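PDB 5BTO: decapping nuclease RAI1 from Scheffersomyces stipitis, which hydrolyses NAD caps and other capped or triphosphorylated RNA 5' ends with a divalent metal ion, and binds and stimulates the exoribonuclease RAT1. Local coordinates for residues D237-Y242 with S252-L257; K10-Q15 with G341-W346; T259-E264 with G294-S299; A138-L143 with Q396-I401. All blocks are in the same frame, centred on the assembly; numbering follows the deposited sequence.

Interaction 1: D237-Y242 with S252-L257; sequences DCVWDY and SHYMEL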
loop_
_atom_site.group_PDB
_atom_site.type_symbol
_atom_site.label_atom_id
_atom_site.label_comp_id
_atom_site.label_asym_id
_atom_site.label_seq_id
_atom_site.Cartn_x
_atom_site.Cartn_y
_atom_site.Cartn_z
ATOM N N ASP A 237 14.867 -16.480 26.931
ATOM C CA ASP A 237 14.856 -17.845 27.443
ATOM C C ASP A 237 16.033 -18.153 28.368
ATOM O O ASP A 237 15.848 -18.764 29.416
ATOM C CB ASP A 237 14.795 -18.866 26.304
ATOM C CG ASP A 237 13.501 -18.768 25.513
ATOM O OD1 ASP A 237 12.479 -18.395 26.125
ATOM O OD2 ASP A 237 13.506 -19.056 24.296
ATOM N N CYS A 238 17.230 -17.723 27.989
ATOM C CA CYS A 238 18.407 -18.015 28.803
ATOM C C CYS A 238 19.608 -17.164 28.422
ATOM O O CYS A 238 19.592 -16.429 27.436
ATOM C CB CYS A 238 18.766 -19.511 28.706
ATOM S SG CYS A 238 19.516 -20.013 27.158
ATOM N N VAL A 239 20.653 -17.269 29.238
ATOM C CA VAL A 239 21.955 -16.701 28.942
ATOM C C VAL A 239 22.833 -17.838 28.431
ATOM O O VAL A 239 22.804 -18.932 28.995
ATOM C CB VAL A 239 22.568 -16.111 30.232
ATOM C CG1 VAL A 239 24.025 -15.752 30.040
ATOM C CG2 VAL A 239 21.765 -14.880 30.649
ATOM N N TRP A 240 23.590 -17.608 27.360
ATOM C CA TRP A 240 24.452 -18.680 26.852
ATOM C C TRP A 240 25.812 -18.747 27.527
ATOM O O TRP A 240 26.405 -19.816 27.618
ATOM C CB TRP A 240 24.588 -18.663 25.325
ATOM C CG TRP A 240 25.271 -17.482 24.739
ATOM C CD1 TRP A 240 24.699 -16.282 24.391
ATOM C CD2 TRP A 240 26.650 -17.390 24.376
ATOM N NE1 TRP A 240 25.654 -15.446 23.852
ATOM C CE2 TRP A 240 26.859 -16.101 23.837
ATOM C CE3 TRP A 240 27.735 -18.268 24.468
ATOM C CZ2 TRP A 240 28.107 -15.674 23.384
ATOM C CZ3 TRP A 240 28.971 -17.842 24.022
ATOM C CH2 TRP A 240 29.148 -16.556 23.488
ATOM N N ASP A 241 26.312 -17.621 28.013
ATOM C CA ASP A 241 27.587 -17.666 28.724
ATOM C C ASP A 241 27.536 -17.028 30.110
ATOM O O ASP A 241 27.589 -17.735 31.124
ATOM C CB ASP A 241 28.748 -17.145 27.856
ATOM C CG ASP A 241 28.531 -15.731 27.327
ATOM O OD1 ASP A 241 27.446 -15.151 27.529
ATOM O OD2 ASP A 241 29.467 -15.202 26.688
ATOM N N TYR A 242 27.422 -15.706 30.161
ATOM C CA TYR A 242 27.406 -14.995 31.431
ATOM C C TYR A 242 26.746 -13.635 31.257
ATOM O O TYR A 242 26.620 -13.138 30.136
ATOM C CB TYR A 242 28.837 -14.820 31.958
ATOM C CG TYR A 242 29.702 -13.956 31.069
ATOM C CD1 TYR A 242 30.374 -14.496 29.980
ATOM C CD2 TYR A 242 29.837 -12.597 31.314
ATOM C CE1 TYR A 242 31.151 -13.703 29.155
ATOM C CE2 TYR A 242 30.615 -11.800 30.502
ATOM C CZ TYR A 242 31.266 -12.357 29.424
ATOM O OH TYR A 242 32.040 -11.556 28.615
ATOM N N SER A 252 23.774 -9.407 23.837
ATOM C CA SER A 252 24.612 -10.312 23.066
ATOM C C SER A 252 24.879 -11.606 23.811
ATOM O O SER A 252 25.410 -12.542 23.232
ATOM C CB SER A 252 25.934 -9.642 22.686
ATOM O OG SER A 252 26.782 -9.488 23.814
ATOM N N HIS A 253 24.499 -11.653 25.090
ATOM C CA HIS A 253 24.716 -12.841 25.927
ATOM C C HIS A 253 23.470 -13.710 26.101
ATOM O O HIS A 253 23.504 -14.748 26.776
ATOM C CB HIS A 253 25.275 -12.420 27.286
ATOM C CG HIS A 253 26.595 -11.732 27.189
ATOM N ND1 HIS A 253 27.789 -12.426 27.181
ATOM C CD2 HIS A 253 26.919 -10.422 27.086
ATOM C CE1 HIS A 253 28.790 -11.569 27.084
ATOM N NE2 HIS A 253 28.290 -10.346 27.032
ATOM N N TYR A 254 22.374 -13.297 25.472
ATOM C CA TYR A 254 21.106 -14.017 25.565
ATOM C C TYR A 254 20.938 -15.006 24.412
ATOM O O TYR A 254 21.573 -14.876 23.372
ATOM C CB TYR A 254 19.931 -13.040 25.513
ATOM C CG TYR A 254 19.773 -12.137 26.711
ATOM C CD1 TYR A 254 20.228 -12.516 27.969
ATOM C CD2 TYR A 254 19.134 -10.909 26.587
ATOM C CE1 TYR A 254 20.059 -11.677 29.066
ATOM C CE2 TYR A 254 18.961 -10.070 27.675
ATOM C CZ TYR A 254 19.424 -10.460 28.912
ATOM O OH TYR A 254 19.251 -9.632 29.993
ATOM N N MET A 255 20.073 -15.990 24.606
ATOM C CA MET A 255 19.821 -16.989 23.567
ATOM C C MET A 255 18.364 -17.433 23.644
ATOM O O MET A 255 17.772 -17.475 24.723
ATOM C CB MET A 255 20.784 -18.188 23.730
ATOM C CG MET A 255 20.791 -19.163 22.543
ATOM S SD MET A 255 22.234 -20.266 22.522
ATOM C CE MET A 255 22.028 -21.012 24.132
ATOM N N GLU A 256 17.780 -17.733 22.488
ATOM C CA GLU A 256 16.432 -18.265 22.409
ATOM C C GLU A 256 16.478 -19.789 22.315
ATOM O O GLU A 256 17.404 -20.343 21.726
ATOM C CB GLU A 256 15.752 -17.696 21.162
ATOM C CG GLU A 256 14.304 -18.082 20.991
ATOM C CD GLU A 256 13.374 -17.150 21.737
ATOM O OE1 GLU A 256 13.851 -16.108 22.229
ATOM O OE2 GLU A 256 12.168 -17.458 21.825
ATOM N N LEU A 257 15.483 -20.457 22.887
ATOM C CA LEU A 257 15.381 -21.924 22.823
ATOM C C LEU A 257 14.031 -22.334 22.239
ATOM O O LEU A 257 12.990 -21.951 22.760
ATOM C CB LEU A 257 15.514 -22.522 24.222
ATOM C CG LEU A 257 16.805 -22.176 24.957
ATOM C CD1 LEU A 257 16.787 -22.718 26.376
ATOM C CD2 LEU A 257 17.996 -22.713 24.181
HETATM O O HOH W 1 11.283 -16.261 24.517
#
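Strand 238-239 runs antiparallel to the start of strand 254-261, with C238 and M255 as a hydrogen-bonded pair and V239 and Y254 as a non-hydrogen-bonded pair. M255 N donates to C238 O at 2.9 Å; the return bond from C238 N to M255 O is weak. W240 N continues the ladder to H253 O. The W240 indole turns its NE1 edge to S252 O, 3.0 Å away, and this oxygen lies in the ring plane. M255 bends at chi3 (57°) and lays CE 3.7 Å from W240 CB. H253 ND1 donates to D241 OD1 at 2.8 Å, in the imidazole plane and on the syn lone pair. The imidazole also turns its CE1 edge to the face of Y242, with ring planes 53° apart. At the other end L257 N gives D237 OD2 a straight bond of 2.8 Å (179°) on the anti lone pair. D237 OD2 lies 3.2 Å from E256 OE2, and water 1 joins D237 OD1 to E256 OE2. D237, E256 and L257 bind the divalent cation, with E186 beside D237 and K258 salt-bridged to E256. Two carboxylates so close probably repel each other without metal, and the L257 amide would hold D237 in place for it.

Interaction 2: K10-Q15 with G341-W346; sequences KTLSLQ and GAVIEW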
loop_
_atom_site.group_PDB
_atom_site.type_symbol
_atom_site.label_atom_id
_atom_site.label_comp_id
_atom_site.label_asym_id
_atom_site.label_seq_id
_atom_site.Cartn_x
_atom_site.Cartn_y
_atom_site.Cartn_z
ATOM N N LYS A 10 -8.751 4.705 8.585
ATOM C CA LYS A 10 -7.771 4.886 7.503
ATOM C C LYS A 10 -7.163 3.531 7.117
ATOM O O LYS A 10 -7.074 2.644 7.944
ATOM C CB LYS A 10 -6.628 5.805 7.958
ATOM C CG LYS A 10 -7.068 7.211 8.349
ATOM C CD LYS A 10 -5.910 8.036 8.907
ATOM C CE LYS A 10 -6.349 9.444 9.311
ATOM N NZ LYS A 10 -5.261 10.195 10.016
ATOM N N THR A 11 -6.717 3.388 5.874
ATOM C CA THR A 11 -6.219 2.097 5.384
ATOM C C THR A 11 -4.791 2.206 4.880
ATOM O O THR A 11 -4.431 3.166 4.210
ATOM C CB THR A 11 -7.118 1.534 4.247
ATOM O OG1 THR A 11 -8.442 1.323 4.751
ATOM C CG2 THR A 11 -6.560 0.217 3.712
ATOM N N LEU A 12 -3.968 1.214 5.225
ATOM C CA LEU A 12 -2.609 1.127 4.716
ATOM C C LEU A 12 -2.519 -0.044 3.740
ATOM O O LEU A 12 -2.915 -1.154 4.075
ATOM C CB LEU A 12 -1.616 0.914 5.878
ATOM C CG LEU A 12 -0.144 0.787 5.478
ATOM C CD1 LEU A 12 0.425 2.092 4.926
ATOM C CD2 LEU A 12 0.709 0.301 6.664
ATOM N N SER A 13 -2.015 0.211 2.534
ATOM C CA SER A 13 -1.820 -0.850 1.543
ATOM C C SER A 13 -0.877 -1.921 2.065
ATOM O O SER A 13 0.175 -1.601 2.610
ATOM C CB SER A 13 -1.200 -0.309 0.263
ATOM O OG SER A 13 -0.944 -1.387 -0.632
ATOM N N LEU A 14 -1.239 -3.183 1.864
ATOM C CA LEU A 14 -0.337 -4.279 2.226
ATOM C C LEU A 14 0.943 -4.226 1.397
ATOM O O LEU A 14 1.940 -4.875 1.736
ATOM C CB LEU A 14 -1.013 -5.639 2.010
ATOM C CG LEU A 14 -2.224 -5.954 2.885
ATOM C CD1 LEU A 14 -2.665 -7.387 2.637
ATOM C CD2 LEU A 14 -1.916 -5.731 4.363
ATOM N N GLN A 15 0.902 -3.485 0.291
ATOM C CA GLN A 15 2.057 -3.339 -0.588
ATOM C C GLN A 15 3.023 -2.243 -0.134
ATOM O O GLN A 15 4.046 -2.030 -0.765
ATOM C CB GLN A 15 1.603 -3.057 -2.032
ATOM C CG GLN A 15 0.779 -4.166 -2.635
ATOM C CD GLN A 15 0.526 -3.965 -4.123
ATOM O OE1 GLN A 15 0.595 -2.844 -4.639
ATOM N NE2 GLN A 15 0.231 -5.050 -4.819
ATOM N N GLY A 341 8.816 -1.338 8.544
ATOM C CA GLY A 341 9.213 0.058 8.582
ATOM C C GLY A 341 8.083 0.947 8.079
ATOM O O GLY A 341 7.853 2.037 8.606
ATOM N N ALA A 342 7.366 0.478 7.066
ATOM C CA ALA A 342 6.249 1.262 6.527
ATOM C C ALA A 342 5.129 1.410 7.555
ATOM O O ALA A 342 4.533 2.489 7.702
ATOM C CB ALA A 342 5.702 0.618 5.215
ATOM N N VAL A 343 4.818 0.315 8.243
ATOM C CA VAL A 343 3.760 0.320 9.236
ATOM C C VAL A 343 4.089 1.282 10.377
ATOM O O VAL A 343 3.258 2.106 10.766
ATOM C CB VAL A 343 3.551 -1.079 9.847
ATOM C CG1 VAL A 343 2.581 -0.998 11.031
ATOM C CG2 VAL A 343 3.072 -2.054 8.788
ATOM N N ILE A 344 5.301 1.167 10.919
ATOM C CA ILE A 344 5.676 2.011 12.052
ATOM C C ILE A 344 5.672 3.496 11.644
ATOM O O ILE A 344 5.160 4.355 12.370
ATOM C CB ILE A 344 7.045 1.622 12.621
ATOM C CG1 ILE A 344 7.006 0.198 13.202
ATOM C CG2 ILE A 344 7.479 2.608 13.705
ATOM C CD1 ILE A 344 5.973 -0.018 14.286
ATOM N N GLU A 345 6.255 3.799 10.493
ATOM C CA GLU A 345 6.245 5.183 9.998
ATOM C C GLU A 345 4.815 5.719 9.827
ATOM O O GLU A 345 4.519 6.862 10.185
ATOM C CB GLU A 345 6.992 5.270 8.673
ATOM C CG GLU A 345 7.084 6.673 8.093
ATOM C CD GLU A 345 7.636 6.668 6.677
ATOM O OE1 GLU A 345 6.995 6.055 5.800
ATOM O OE2 GLU A 345 8.713 7.264 6.439
ATOM N N TRP A 346 3.939 4.885 9.273
ATOM C CA TRP A 346 2.551 5.266 9.048
ATOM C C TRP A 346 1.836 5.566 10.369
ATOM O O TRP A 346 1.151 6.581 10.497
ATOM C CB TRP A 346 1.834 4.144 8.289
ATOM C CG TRP A 346 0.449 4.449 7.812
ATOM C CD1 TRP A 346 0.087 5.370 6.869
ATOM C CD2 TRP A 346 -0.755 3.783 8.210
ATOM N NE1 TRP A 346 -1.275 5.324 6.666
ATOM C CE2 TRP A 346 -1.815 4.357 7.473
ATOM C CE3 TRP A 346 -1.041 2.761 9.122
ATOM C CZ2 TRP A 346 -3.141 3.944 7.619
ATOM C CZ3 TRP A 346 -2.355 2.343 9.266
ATOM C CH2 TRP A 346 -3.396 2.944 8.516
#
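This is an apolar strand-on-helix contact, in which L12 of an outermost strand of the large mixed sheet meets the indole of W346 on helix 333-350. Strand 10-12 and helix 341-346 run nearly antiparallel, at 157°, with their axes 10.7 Å apart. W346 carries most of the helix side. Its CG is anti to the backbone N (chi1 -172°), which sends the indole out to the strand. L12 lies over one face of it. L12 CB sits 3.5 Å from the centroid of the W346 six-membered ring, almost exactly on the ring normal, a CH-pi contact. L12 CG is also anti to its backbone N (chi1 179°), and this carries the branched end on across the same indole. L12 CD1 reaches the five-membered ring, 3.7 Å from W346 CG. L12 CD2 takes the other branch and meets V343 CG2 at 4.0 Å, one helical turn before W346. At the far rim, K10 O lies near the indole plane, 3.7 Å from W346 CH2. The aliphatic start of K10 touches that rim too, while its amine leads away to a salt bridge with E350. Strand 370-375 is the neighbour of strand 9-12 in the sheet, and its F371 and L373 pack against V343 and W346. W339 of the same helix also touches L12. On the strand's outer side, I46 of the second subunit packs on T11.

Interaction 3: T259-E264 with G294-S299; sequences TTRILE and GFRDDS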
loop_
_atom_site.group_PDB
_atom_site.type_symbol
_atom_site.label_atom_id
_atom_site.label_comp_id
_atom_site.label_asym_id
_atom_site.label_seq_id
_atom_site.Cartn_x
_atom_site.Cartn_y
_atom_site.Cartn_z
ATOM N N THR A 259 11.703 -25.596 19.881
ATOM C CA THR A 259 11.618 -26.990 19.453
ATOM C C THR A 259 10.741 -27.133 18.220
ATOM O O THR A 259 9.881 -26.291 17.951
ATOM C CB THR A 259 11.009 -27.889 20.540
ATOM O OG1 THR A 259 9.629 -27.543 20.724
ATOM C CG2 THR A 259 11.760 -27.743 21.850
ATOM N N THR A 260 10.948 -28.217 17.483
ATOM C CA THR A 260 10.122 -28.514 16.328
ATOM C C THR A 260 10.303 -29.990 15.990
ATOM O O THR A 260 11.207 -30.639 16.517
ATOM C CB THR A 260 10.506 -27.620 15.127
ATOM O OG1 THR A 260 9.481 -27.674 14.120
ATOM C CG2 THR A 260 11.844 -28.053 14.540
ATOM N N ARG A 261 9.442 -30.528 15.131
ATOM C CA ARG A 261 9.555 -31.928 14.743
ATOM C C ARG A 261 10.752 -32.123 13.816
ATOM O O ARG A 261 11.097 -31.225 13.046
ATOM C CB ARG A 261 8.263 -32.390 14.059
ATOM C CG ARG A 261 8.250 -33.856 13.652
ATOM C CD ARG A 261 6.867 -34.309 13.229
ATOM N NE ARG A 261 6.880 -35.703 12.791
ATOM C CZ ARG A 261 5.787 -36.407 12.511
ATOM N NH1 ARG A 261 4.589 -35.851 12.634
ATOM N NH2 ARG A 261 5.891 -37.670 12.112
ATOM N N ILE A 262 11.393 -33.287 13.903
ATOM C CA ILE A 262 12.466 -33.635 12.977
ATOM C C ILE A 262 12.021 -33.460 11.531
ATOM O O ILE A 262 10.841 -33.612 11.215
ATOM C CB ILE A 262 12.966 -35.083 13.177
ATOM C CG1 ILE A 262 11.803 -36.070 13.146
ATOM C CG2 ILE A 262 13.718 -35.209 14.495
ATOM C CD1 ILE A 262 12.253 -37.530 13.311
ATOM N N LEU A 263 12.980 -33.133 10.669
ATOM C CA LEU A 263 12.707 -32.789 9.280
ATOM C C LEU A 263 12.736 -34.033 8.402
ATOM O O LEU A 263 13.682 -34.256 7.656
ATOM C CB LEU A 263 13.738 -31.777 8.780
ATOM C CG LEU A 263 13.886 -30.498 9.607
ATOM C CD1 LEU A 263 14.893 -29.538 8.965
ATOM C CD2 LEU A 263 12.533 -29.821 9.764
ATOM N N GLU A 264 11.679 -34.832 8.472
ATOM C CA GLU A 264 11.669 -36.116 7.773
ATOM C C GLU A 264 10.928 -36.102 6.435
ATOM O O GLU A 264 10.800 -37.139 5.776
ATOM C CB GLU A 264 11.140 -37.223 8.692
ATOM C CG GLU A 264 9.885 -36.868 9.475
ATOM C CD GLU A 264 9.505 -37.964 10.457
ATOM O OE1 GLU A 264 10.042 -39.081 10.321
ATOM O OE2 GLU A 264 8.683 -37.711 11.366
ATOM N N GLY A 294 15.738 -27.527 19.199
ATOM C CA GLY A 294 15.744 -28.960 19.473
ATOM C C GLY A 294 14.746 -29.647 18.559
ATOM O O GLY A 294 13.611 -29.193 18.415
ATOM N N PHE A 295 15.185 -30.728 17.921
ATOM C CA PHE A 295 14.362 -31.455 16.961
ATOM C C PHE A 295 13.919 -32.780 17.566
ATOM O O PHE A 295 14.749 -33.565 18.020
ATOM C CB PHE A 295 15.151 -31.702 15.670
ATOM C CG PHE A 295 15.511 -30.443 14.923
ATOM C CD1 PHE A 295 16.662 -29.733 15.238
ATOM C CD2 PHE A 295 14.686 -29.963 13.906
ATOM C CE1 PHE A 295 16.988 -28.559 14.550
ATOM C CE2 PHE A 295 15.003 -28.799 13.218
ATOM C CZ PHE A 295 16.158 -28.099 13.536
ATOM N N ARG A 296 12.614 -33.032 17.576
ATOM C CA ARG A 296 12.091 -34.209 18.268
ATOM C C ARG A 296 11.239 -35.073 17.355
ATOM O O ARG A 296 10.672 -34.578 16.386
ATOM C CB ARG A 296 11.298 -33.790 19.511
ATOM C CG ARG A 296 10.244 -32.722 19.242
ATOM C CD ARG A 296 8.846 -33.303 19.367
ATOM N NE ARG A 296 7.837 -32.470 18.724
ATOM C CZ ARG A 296 6.854 -32.946 17.964
ATOM N NH1 ARG A 296 6.752 -34.251 17.747
ATOM N NH2 ARG A 296 5.978 -32.116 17.412
ATOM N N ASP A 297 11.152 -36.365 17.669
ATOM C CA ASP A 297 10.368 -37.280 16.846
ATOM C C ASP A 297 8.925 -37.424 17.345
ATOM O O ASP A 297 8.498 -36.698 18.241
ATOM C CB ASP A 297 11.066 -38.644 16.684
ATOM C CG ASP A 297 11.208 -39.415 17.994
ATOM O OD1 ASP A 297 10.489 -39.118 18.970
ATOM O OD2 ASP A 297 12.036 -40.356 18.033
ATOM N N ASP A 298 8.175 -38.340 16.737
ATOM C CA ASP A 298 6.787 -38.602 17.126
ATOM C C ASP A 298 6.621 -38.996 18.586
ATOM O O ASP A 298 5.593 -38.709 19.202
ATOM C CB ASP A 298 6.192 -39.715 16.263
ATOM C CG ASP A 298 5.649 -39.207 14.955
ATOM O OD1 ASP A 298 4.611 -38.510 14.977
ATOM O OD2 ASP A 298 6.255 -39.514 13.907
ATOM N N SER A 299 7.615 -39.686 19.131
ATOM C CA SER A 299 7.551 -40.113 20.521
ATOM C C SER A 299 8.118 -39.035 21.429
ATOM O O SER A 299 8.273 -39.236 22.630
ATOM C CB SER A 299 8.293 -41.435 20.718
ATOM O OG SER A 299 7.632 -42.482 20.034
HETATM O O HOH W 2 7.967 -30.085 19.963
#
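The guanidinium of R261 holds two carboxylates, one from each segment. R261 NH2 makes a 2.6 Å salt bridge to D298 OD2. D298 comes over one face of the guanidinium, and the two planes are 79° apart. E264 instead lies close to the guanidinium plane. Its OE2 takes both R261 NE and R261 NH2 side-on, the latter at 2.9 Å. The extended R261 chain, with CG anti to the backbone N (chi1 -178°), sets the group between them. A leucine here would lose both salt bridges and would probably leave E264 and D298, whose OE2 and OD2 are 4.0 Å apart, to repel each other. Behind this network the backbones pair in parallel. T260 N donates to G294 O, R296 N to T260 O at 3.0 Å, and I262 N to R296 O at 2.9 Å. R296 bends back at chi2 (110°), and one face of its guanidinium lies over R261 CB. Its NH1 donates to D297 O, and water 2 links R296 NE with T259 OG1. On the side of T260 and F295 the contact is apolar. T260 CG2 stands alongside the F295 ring, 3.5 Å from F295 CD2. L263 CG nears the same ring at F295 CE2, and I262 CG2 packs on F295 CB. F272 of helix 266-286 meets F295 edge-to-face. This pairing closes the beta-alpha-beta unit of strand 254-261, helix 266-286 and strand 290-296, a parallel crossover within the PD-(D/E)XK nuclease fold.

Interaction 4: A138-L143 with Q396-I401; sequences AYDGQL and QWRESI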
loop_
_atom_site.group_PDB
_atom_site.type_symbol
_atom_site.label_atom_id
_atom_site.label_comp_id
_atom_site.label_asym_id
_atom_site.label_seq_id
_atom_site.Cartn_x
_atom_site.Cartn_y
_atom_site.Cartn_z
ATOM N N ALA A 138 -1.908 7.813 22.401
ATOM C CA ALA A 138 -0.887 8.811 22.646
ATOM C C ALA A 138 -1.001 9.317 24.069
ATOM O O ALA A 138 -2.089 9.648 24.541
ATOM C CB ALA A 138 -1.036 9.973 21.661
ATOM N N TYR A 139 0.132 9.372 24.752
ATOM C CA TYR A 139 0.183 9.926 26.086
ATOM C C TYR A 139 1.594 10.440 26.343
ATOM O O TYR A 139 2.578 9.781 26.000
ATOM C CB TYR A 139 -0.224 8.869 27.121
ATOM C CG TYR A 139 -0.139 9.363 28.544
ATOM C CD1 TYR A 139 -1.131 10.186 29.073
ATOM C CD2 TYR A 139 0.928 9.008 29.357
ATOM C CE1 TYR A 139 -1.049 10.650 30.382
ATOM C CE2 TYR A 139 1.019 9.464 30.655
ATOM C CZ TYR A 139 0.029 10.280 31.165
ATOM O OH TYR A 139 0.123 10.730 32.465
ATOM N N ASP A 140 1.691 11.632 26.920
ATOM C CA ASP A 140 2.986 12.239 27.203
ATOM C C ASP A 140 3.923 12.193 25.996
ATOM O O ASP A 140 5.113 11.928 26.135
ATOM C CB ASP A 140 3.627 11.559 28.414
ATOM C CG ASP A 140 4.597 12.465 29.162
ATOM O OD1 ASP A 140 4.649 13.683 28.887
ATOM O OD2 ASP A 140 5.297 11.950 30.057
ATOM N N GLY A 141 3.381 12.455 24.810
ATOM C CA GLY A 141 4.188 12.538 23.607
ATOM C C GLY A 141 4.686 11.203 23.081
ATOM O O GLY A 141 5.590 11.165 22.252
ATOM N N GLN A 142 4.086 10.116 23.553
ATOM C CA GLN A 142 4.535 8.766 23.198
ATOM C C GLN A 142 3.349 7.880 22.835
ATOM O O GLN A 142 2.230 8.114 23.301
ATOM C CB GLN A 142 5.306 8.148 24.374
ATOM C CG GLN A 142 6.495 8.973 24.801
ATOM C CD GLN A 142 7.211 8.411 26.016
ATOM O OE1 GLN A 142 6.583 7.944 26.969
ATOM N NE2 GLN A 142 8.536 8.450 25.981
ATOM N N LEU A 143 3.579 6.878 21.988
ATOM C CA LEU A 143 2.527 5.915 21.670
ATOM C C LEU A 143 2.690 4.638 22.485
ATOM O O LEU A 143 3.771 4.065 22.537
ATOM C CB LEU A 143 2.521 5.557 20.181
ATOM C CG LEU A 143 2.246 6.676 19.181
ATOM C CD1 LEU A 143 2.048 6.074 17.776
ATOM C CD2 LEU A 143 1.020 7.499 19.611
ATOM N N GLN A 396 0.460 9.328 37.321
ATOM C CA GLN A 396 0.840 10.232 38.403
ATOM C C GLN A 396 2.334 10.532 38.334
ATOM O O GLN A 396 2.762 11.680 38.488
ATOM C CB GLN A 396 0.465 9.639 39.762
ATOM C CG GLN A 396 0.624 10.600 40.922
ATOM C CD GLN A 396 0.191 9.981 42.230
ATOM O OE1 GLN A 396 1.022 9.579 43.043
ATOM N NE2 GLN A 396 -1.117 9.898 42.440
ATOM N N TRP A 397 3.129 9.497 38.081
ATOM C CA TRP A 397 4.561 9.687 37.924
ATOM C C TRP A 397 4.870 10.644 36.779
ATOM O O TRP A 397 5.587 11.616 36.961
ATOM C CB TRP A 397 5.286 8.344 37.729
ATOM C CG TRP A 397 6.637 8.470 37.097
ATOM C CD1 TRP A 397 7.031 7.953 35.887
ATOM C CD2 TRP A 397 7.777 9.154 37.629
ATOM N NE1 TRP A 397 8.338 8.282 35.638
ATOM C CE2 TRP A 397 8.822 9.017 36.691
ATOM C CE3 TRP A 397 8.016 9.872 38.807
ATOM C CZ2 TRP A 397 10.083 9.565 36.893
ATOM C CZ3 TRP A 397 9.272 10.418 39.004
ATOM C CH2 TRP A 397 10.292 10.258 38.056
ATOM N N ARG A 398 4.339 10.367 35.587
ATOM C CA ARG A 398 4.661 11.205 34.439
ATOM C C ARG A 398 4.192 12.651 34.628
ATOM O O ARG A 398 4.861 13.586 34.201
ATOM C CB ARG A 398 4.095 10.599 33.150
ATOM C CG ARG A 398 4.832 9.340 32.723
ATOM C CD ARG A 398 6.269 9.657 32.344
ATOM N NE ARG A 398 6.885 8.548 31.624
ATOM C CZ ARG A 398 6.684 8.289 30.334
ATOM N NH1 ARG A 398 5.869 9.053 29.617
ATOM N NH2 ARG A 398 7.284 7.243 29.765
ATOM N N GLU A 399 3.049 12.821 35.275
ATOM C CA GLU A 399 2.545 14.159 35.601
ATOM C C GLU A 399 3.521 14.916 36.487
ATOM O O GLU A 399 3.701 16.124 36.343
ATOM C CB GLU A 399 1.189 14.059 36.296
ATOM C CG GLU A 399 0.025 13.692 35.376
ATOM C CD GLU A 399 -1.206 13.273 36.156
ATOM O OE1 GLU A 399 -1.204 13.426 37.394
ATOM O OE2 GLU A 399 -2.174 12.785 35.537
ATOM N N SER A 400 4.147 14.200 37.406
ATOM C CA SER A 400 4.979 14.846 38.426
ATOM C C SER A 400 6.299 15.361 37.858
ATOM O O SER A 400 6.963 16.193 38.465
ATOM C CB SER A 400 5.250 13.889 39.589
ATOM O OG SER A 400 6.255 12.931 39.252
ATOM N N ILE A 401 6.690 14.837 36.703
ATOM C CA ILE A 401 7.921 15.256 36.048
ATOM C C ILE A 401 7.813 16.683 35.522
ATOM O O ILE A 401 8.812 17.405 35.442
ATOM C CB ILE A 401 8.255 14.326 34.870
ATOM C CG1 ILE A 401 8.389 12.882 35.358
ATOM C CG2 ILE A 401 9.518 14.801 34.146
ATOM C CD1 ILE A 401 8.744 11.881 34.246
HETATM O O HOH W 3 -2.117 12.229 33.041
HETATM O O HOH W 4 6.304 13.589 31.885
#
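A type I' beta turn, Y139 to Q142, joins strands 132-139 and 142-147 of the large mixed sheet and receives R398 of the C-terminal helix 392-400. R398 leaves the helix with CG anti to its carbonyl carbon and bends at chi2 (-65°). Its guanidinium then meets the hairpin by its edge. R398 NH1 and R398 NH2 grip Q142 OE1 end-on, each at 3.0 Å. The two bonds differ at the acceptor: NH2 lies on a lone pair of OE1, whereas NH1 comes from above the amide plane. The amide and guanidinium planes are 66° apart. R398 NH1 also makes a salt bridge to D140 OD2 at 3.0 Å, using the anti lone pair. D140 sits at the turn with positive phi (48°) and points its carboxylate at the helix. Water 4 gives a proton to D140 OD2 and another to R398 O, so the same carboxylate oxygen is tied to both ends of the arginine residue. Beside this, Y139 OH lies 4.0 Å from R398 CB and reaches E399 OE2 through water 3. R398 NE has its own salt bridge to E98 on helix 87-101. Replacing R398 by an alanine would remove the bonds to D140, Q142 and E98 and would probably loosen the C-terminal helix from the hairpin. V109 accepts from Q142 NE2, which helps fix the way the amide faces. The pattern is that of a tight two-residue beta hairpin, its turn held to a terminal helix by a buried arginine.

How the interactions relate
Interactions 1 and 3 share strand 254-261 and so belong to one small mixed sheet. Their centres are about 22 Å apart. Interaction 1 holds metal ligands of the active site. Interaction 3 lies further along the same strand, where T259 directly follows K258, which binds substrate. Interactions 2 and 4 both reach the large mixed sheet and lie away from the annotated sites. Their nearest atoms are about 6 Å apart and do not touch, and their segments alternate along the chain. Each is about 33 Å from interaction 1, centre to centre. Interactions 3 and 4 are the most distant pair, with centres about 48 Å apart.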